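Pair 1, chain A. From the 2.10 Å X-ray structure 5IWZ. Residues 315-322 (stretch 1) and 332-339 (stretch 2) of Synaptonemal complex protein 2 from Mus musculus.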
# COMPACT_ATOMS: atom_id res chain seq x y z
N SER A 315 -10.49 2.98 -8.14
CA SER A 315 -10.23 3.55 -6.83
C SER A 315 -10.82 4.93 -6.66
O SER A 315 -10.73 5.49 -5.56
CB SER A 315 -8.72 3.60 -6.61
OG SER A 315 -8.11 4.30 -7.68
N HIS A 316 -11.41 5.51 -7.70
CA HIS A 316 -12.03 6.83 -7.65
C HIS A 316 -11.04 7.87 -7.14
O HIS A 316 -11.31 8.64 -6.22
CB HIS A 316 -13.31 6.80 -6.80
CG HIS A 316 -14.41 6.03 -7.45
ND1 HIS A 316 -15.38 6.62 -8.23
CD2 HIS A 316 -14.66 4.69 -7.50
CE1 HIS A 316 -16.19 5.70 -8.70
NE2 HIS A 316 -15.78 4.52 -8.27
N THR A 317 -9.85 7.86 -7.75
CA THR A 317 -8.82 8.83 -7.44
C THR A 317 -8.29 9.43 -8.73
O THR A 317 -8.45 8.88 -9.82
CB THR A 317 -7.62 8.20 -6.68
OG1 THR A 317 -6.95 7.27 -7.55
CG2 THR A 317 -8.09 7.47 -5.42
N LEU A 318 -7.62 10.56 -8.60
CA LEU A 318 -6.78 11.09 -9.66
C LEU A 318 -5.36 11.10 -9.12
O LEU A 318 -5.13 11.52 -7.98
CB LEU A 318 -7.29 12.47 -10.12
CG LEU A 318 -6.59 13.82 -10.38
CD1 LEU A 318 -5.11 13.80 -10.60
CD2 LEU A 318 -7.25 14.51 -11.57
N SER A 319 -4.42 10.58 -9.90
CA SER A 319 -3.05 10.49 -9.40
C SER A 319 -2.07 10.87 -10.48
O SER A 319 -2.35 10.80 -11.69
CB SER A 319 -2.72 9.08 -8.84
OG SER A 319 -2.69 8.11 -9.87
N PHE A 320 -0.89 11.26 -10.03
CA PHE A 320 0.13 11.69 -10.98
C PHE A 320 1.44 11.76 -10.22
O PHE A 320 1.45 11.81 -8.98
CB PHE A 320 -0.23 13.05 -11.62
CG PHE A 320 -0.48 14.14 -10.62
CD1 PHE A 320 0.49 15.09 -10.35
CD2 PHE A 320 -1.69 14.23 -9.95
CE1 PHE A 320 0.25 16.09 -9.43
CE2 PHE A 320 -1.91 15.23 -9.03
CZ PHE A 320 -0.94 16.16 -8.77
N TYR A 321 2.53 11.75 -10.98
CA TYR A 321 3.86 11.96 -10.44
C TYR A 321 4.27 13.39 -10.66
O TYR A 321 3.89 14.03 -11.65
CB TYR A 321 4.90 11.04 -11.08
CG TYR A 321 4.76 9.57 -10.78
CD1 TYR A 321 5.13 9.04 -9.54
CD2 TYR A 321 4.31 8.68 -11.76
CE1 TYR A 321 5.01 7.68 -9.28
CE2 TYR A 321 4.19 7.33 -11.50
CZ TYR A 321 4.54 6.84 -10.27
OH TYR A 321 4.42 5.49 -10.05
N ILE A 322 5.08 13.89 -9.74
CA ILE A 322 5.68 15.19 -9.93
C ILE A 322 7.19 15.07 -9.67
O ILE A 322 7.62 14.32 -8.79
CB ILE A 322 5.02 16.25 -9.04
CG1 ILE A 322 5.10 15.86 -7.57
CG2 ILE A 322 3.59 16.55 -9.48
CD1 ILE A 322 4.99 17.06 -6.70
N GLU A 332 7.81 12.06 -6.91
CA GLU A 332 6.78 12.02 -5.87
C GLU A 332 5.41 11.75 -6.46
O GLU A 332 4.96 12.46 -7.37
CB GLU A 332 6.77 13.34 -5.09
N ALA A 333 4.74 10.71 -5.95
CA ALA A 333 3.37 10.41 -6.34
C ALA A 333 2.38 11.26 -5.54
O ALA A 333 2.50 11.40 -4.32
CB ALA A 333 3.08 8.93 -6.13
N VAL A 334 1.41 11.85 -6.24
CA VAL A 334 0.31 12.59 -5.62
C VAL A 334 -0.98 11.85 -5.95
O VAL A 334 -1.22 11.52 -7.11
CB VAL A 334 0.25 14.04 -6.14
CG1 VAL A 334 -0.90 14.80 -5.47
CG2 VAL A 334 1.59 14.75 -5.96
N THR A 335 -1.80 11.60 -4.94
CA THR A 335 -3.08 10.94 -5.12
C THR A 335 -4.17 11.82 -4.52
O THR A 335 -4.01 12.30 -3.40
CB THR A 335 -3.08 9.56 -4.45
OG1 THR A 335 -2.05 8.77 -5.04
CG2 THR A 335 -4.43 8.88 -4.61
N VAL A 336 -5.25 12.03 -5.27
CA VAL A 336 -6.40 12.81 -4.79
C VAL A 336 -7.61 11.89 -4.74
O VAL A 336 -8.19 11.59 -5.79
CB VAL A 336 -6.69 14.03 -5.68
CG1 VAL A 336 -7.92 14.82 -5.15
CG2 VAL A 336 -5.46 14.92 -5.81
N PRO A 337 -8.06 11.48 -3.56
CA PRO A 337 -9.23 10.60 -3.49
C PRO A 337 -10.51 11.40 -3.51
O PRO A 337 -10.56 12.57 -3.10
CB PRO A 337 -9.04 9.87 -2.16
CG PRO A 337 -8.27 10.81 -1.33
CD PRO A 337 -7.40 11.63 -2.26
N GLU A 338 -11.57 10.75 -3.98
CA GLU A 338 -12.81 11.48 -4.20
C GLU A 338 -13.36 12.07 -2.90
O GLU A 338 -13.96 13.15 -2.93
CB GLU A 338 -13.85 10.58 -4.90
CG GLU A 338 -14.53 9.52 -4.12
CD GLU A 338 -15.75 8.96 -4.88
OE1 GLU A 338 -16.10 7.78 -4.68
OE2 GLU A 338 -16.35 9.71 -5.68
N GLU A 339 -13.11 11.42 -1.76
CA GLU A 339 -13.62 11.97 -0.51
C GLU A 339 -12.92 13.27 -0.12
O GLU A 339 -13.44 14.00 0.72
CB GLU A 339 -13.47 10.93 0.61
CG GLU A 339 -12.04 10.69 1.05
CD GLU A 339 -11.42 9.42 0.46
OE1 GLU A 339 -11.95 8.86 -0.55
OE2 GLU A 339 -10.37 9.00 1.00

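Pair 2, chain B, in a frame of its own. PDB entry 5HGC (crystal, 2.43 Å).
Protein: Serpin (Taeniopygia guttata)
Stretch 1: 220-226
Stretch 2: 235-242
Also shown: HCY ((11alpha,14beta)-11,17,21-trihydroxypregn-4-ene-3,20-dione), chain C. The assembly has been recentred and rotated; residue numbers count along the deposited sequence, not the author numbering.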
# COMPACT_ATOMS: atom_id res chain seq x y z
N LEU B 220 5.27 -3.68 -23.18
CA LEU B 220 5.91 -3.05 -22.06
C LEU B 220 7.32 -3.48 -21.76
O LEU B 220 8.01 -2.81 -20.97
CB LEU B 220 5.01 -3.04 -20.83
CG LEU B 220 3.68 -2.31 -21.01
CD1 LEU B 220 2.91 -2.36 -19.71
CD2 LEU B 220 3.88 -0.86 -21.39
N SER B 221 7.78 -4.57 -22.38
CA SER B 221 9.16 -5.06 -22.20
C SER B 221 9.43 -5.50 -20.76
O SER B 221 10.50 -5.21 -20.16
CB SER B 221 10.20 -4.02 -22.65
OG SER B 221 9.69 -3.27 -23.75
N CYS B 222 8.46 -6.26 -20.24
CA CYS B 222 8.38 -6.65 -18.83
C CYS B 222 8.20 -8.12 -18.69
O CYS B 222 7.30 -8.70 -19.31
CB CYS B 222 7.08 -6.11 -18.24
SG CYS B 222 7.19 -4.41 -17.87
N THR B 223 8.95 -8.71 -17.78
CA THR B 223 8.67 -10.07 -17.38
C THR B 223 7.81 -9.96 -16.15
O THR B 223 8.13 -9.21 -15.27
CB THR B 223 9.98 -10.80 -17.11
OG1 THR B 223 10.74 -10.82 -18.32
CG2 THR B 223 9.73 -12.21 -16.69
N VAL B 224 6.69 -10.69 -16.10
CA VAL B 224 5.78 -10.74 -14.96
C VAL B 224 5.82 -12.12 -14.34
O VAL B 224 5.57 -13.10 -15.05
CB VAL B 224 4.32 -10.39 -15.37
CG1 VAL B 224 3.38 -10.35 -14.14
CG2 VAL B 224 4.29 -9.07 -16.16
N VAL B 225 6.12 -12.22 -13.04
CA VAL B 225 6.01 -13.46 -12.33
C VAL B 225 5.07 -13.23 -11.15
O VAL B 225 5.21 -12.23 -10.40
CB VAL B 225 7.38 -13.97 -11.86
CG1 VAL B 225 7.25 -15.21 -11.00
CG2 VAL B 225 8.26 -14.31 -13.07
N ARG B 226 4.12 -14.14 -10.97
CA ARG B 226 3.17 -14.03 -9.89
C ARG B 226 3.27 -15.20 -8.90
O ARG B 226 3.19 -16.36 -9.30
CB ARG B 226 1.76 -13.90 -10.44
CG ARG B 226 0.72 -13.77 -9.35
CD ARG B 226 0.15 -15.14 -9.03
NE ARG B 226 -0.94 -15.42 -9.96
CZ ARG B 226 -2.09 -14.77 -9.97
NH1 ARG B 226 -2.34 -13.80 -9.06
NH2 ARG B 226 -2.99 -15.06 -10.88
N ALA B 235 1.45 -11.87 -4.94
CA ALA B 235 2.45 -10.87 -5.35
C ALA B 235 2.78 -10.95 -6.85
O ALA B 235 3.12 -12.02 -7.34
CB ALA B 235 3.69 -11.02 -4.51
N PHE B 236 2.62 -9.84 -7.58
CA PHE B 236 3.11 -9.69 -9.00
C PHE B 236 4.48 -9.04 -8.99
O PHE B 236 4.63 -7.96 -8.42
CB PHE B 236 2.21 -8.78 -9.83
CG PHE B 236 0.89 -9.41 -10.22
CD1 PHE B 236 -0.03 -9.88 -9.21
CD2 PHE B 236 0.52 -9.51 -11.57
CE1 PHE B 236 -1.27 -10.45 -9.56
CE2 PHE B 236 -0.72 -10.08 -11.93
CZ PHE B 236 -1.61 -10.54 -10.93
N LEU B 237 5.47 -9.71 -9.57
CA LEU B 237 6.85 -9.24 -9.53
C LEU B 237 7.14 -8.88 -10.97
O LEU B 237 7.05 -9.75 -11.85
CB LEU B 237 7.77 -10.34 -9.05
CG LEU B 237 7.19 -11.19 -7.92
CD1 LEU B 237 8.05 -12.43 -7.65
CD2 LEU B 237 7.03 -10.33 -6.65
N VAL B 238 7.45 -7.61 -11.21
CA VAL B 238 7.51 -7.06 -12.56
C VAL B 238 8.91 -6.56 -12.81
O VAL B 238 9.40 -5.65 -12.14
CB VAL B 238 6.54 -5.90 -12.75
CG1 VAL B 238 6.56 -5.39 -14.20
CG2 VAL B 238 5.16 -6.32 -12.33
N LEU B 239 9.56 -7.20 -13.76
CA LEU B 239 10.98 -6.97 -14.11
C LEU B 239 10.97 -6.30 -15.47
O LEU B 239 10.75 -7.01 -16.45
CB LEU B 239 11.73 -8.29 -14.18
CG LEU B 239 13.23 -8.21 -14.32
CD1 LEU B 239 13.84 -7.44 -13.15
CD2 LEU B 239 13.79 -9.61 -14.35
N PRO B 240 11.11 -4.95 -15.53
CA PRO B 240 11.26 -4.33 -16.85
C PRO B 240 12.70 -4.51 -17.35
O PRO B 240 13.66 -4.59 -16.52
CB PRO B 240 10.93 -2.86 -16.58
CG PRO B 240 11.47 -2.64 -15.20
CD PRO B 240 11.18 -3.93 -14.46
N ALA B 241 12.84 -4.61 -18.69
CA ALA B 241 14.14 -4.54 -19.38
C ALA B 241 14.90 -3.23 -19.02
O ALA B 241 14.25 -2.17 -18.85
CB ALA B 241 13.90 -4.58 -20.87
N LYS B 242 16.24 -3.31 -18.88
CA LYS B 242 17.11 -2.10 -18.77
C LYS B 242 16.64 -1.02 -19.77
O LYS B 242 16.46 -1.30 -20.95
CB LYS B 242 18.61 -2.40 -18.94
C1 HCY C . -9.29 -6.06 -12.58
C2 HCY C . -9.97 -4.80 -13.09
C3 HCY C . -10.23 -3.81 -11.98
C4 HCY C . -9.56 -3.95 -10.66
C5 HCY C . -8.49 -4.74 -10.55
C6 HCY C . -7.55 -4.53 -9.39
C7 HCY C . -7.21 -5.89 -8.72
C8 HCY C . -6.91 -7.05 -9.68
C9 HCY C . -8.01 -7.14 -10.76
C10 HCY C . -8.17 -5.83 -11.56
C12 HCY C . -7.70 -9.77 -10.82
C11 HCY C . -7.98 -8.47 -11.61
C13 HCY C . -6.55 -9.59 -9.79
C14 HCY C . -6.86 -8.36 -8.93
C15 HCY C . -6.02 -8.53 -7.69
C16 HCY C . -5.95 -10.03 -7.44
C17 HCY C . -6.50 -10.72 -8.72
C18 HCY C . -5.14 -9.49 -10.44
C19 HCY C . -6.90 -5.36 -12.31
C20 HCY C . -5.73 -11.96 -9.11
C21 HCY C . -6.44 -13.14 -9.75
O1 HCY C . -10.95 -2.85 -12.20
O2 HCY C . -6.90 -8.25 -12.53
O3 HCY C . -7.83 -11.23 -8.45
O4 HCY C . -4.53 -12.04 -8.91
O5 HCY C . -5.50 -13.60 -10.72
O HOH W 1 13.06 -8.54 -18.45

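Both pairs are two antiparallel strands joined in the same register: the N-to-C directions differ by 169° in pair 1 and 164° in pair 2, the axes approach to 4.6 and 4.5 Å, and 14 central residues superpose with an RMSD of 0.4 Å. In pair 1, L318(A)/V336(A) and F320(A)/V334(A) are hydrogen-bonded pairs; they match T223(B)/L239(B) and V225(B)/L237(B). Each pair is closed by two bonds, for example V334(A) N to F320(A) O, 2.7 Å, and L237(B) N to V225(B) O, 2.7 Å. The non-hydrogen-bonded pairs between them bring their CA atoms closer, and their CA-H groups face carbonyls across the gap, as in S319(A) CA to V334(A) O, 3.1 Å, and V224(B) CA to L237(B) O, 3.5 Å. Before the first strand, H316(A) and S221(B) both have positive phi, and each carbonyl receives an amide just past a proline: E338(A) N to H316(A) O is a weak bond of 3.1 Å at 131°, whereas A241(B) N to S221(B) O is 2.8 Å and nearly straight at 172°.

P337(A) and P240(B) coincide, side-chain centres 0.3 Å apart. Opposite them, T317(A) CG2 lies 4.2 Å from P337(A) CB, and C222(B) SG lies 4.2 Å from P240(B) CB, so a methyl and a sulfur fill the same place. On that face, the polar S319(A)/T335(A) matches the apolar V224(B)/V238(B).

The phenylalanine changes both strand and face. In pair 1 it is F320(A), whose p rotamer brings its end nearer the other strand: V334(A) CB sits over the ring face, 3.9 Å from the centroid, and V334(A) CG1 is 3.6 Å from F320(A) CZ. The matching V225(B) and L237(B) make a looser aliphatic contact, CG1 to CD1, 4.4 Å. In pair 2 the phenylalanine is F236(B), which matches A333(A). R226(B) CG lies over its face, 4.1 Å from the centroid, while V224(B) CG1 reaches F236(B) CD2 at 3.9 Å. The corresponding Y321(A)/A333(A) contact is simpler: Y321(A) CE1 is 3.9 Å from A333(A) CB.

R226(B) also binds the steroid HCY: its NH1 donates to HCY O4 at 2.8 Å and its NH2 to HCY O5 at 2.9 Å. F236(B) turns its ring edge to the same ketone oxygen, CE1 to HCY O4 being 3.7 Å. One backbone frame thus carries an exposed tyrosine-alanine pair in pair 1 and a buried, ligand-binding arginine-phenylalanine pair in pair 2.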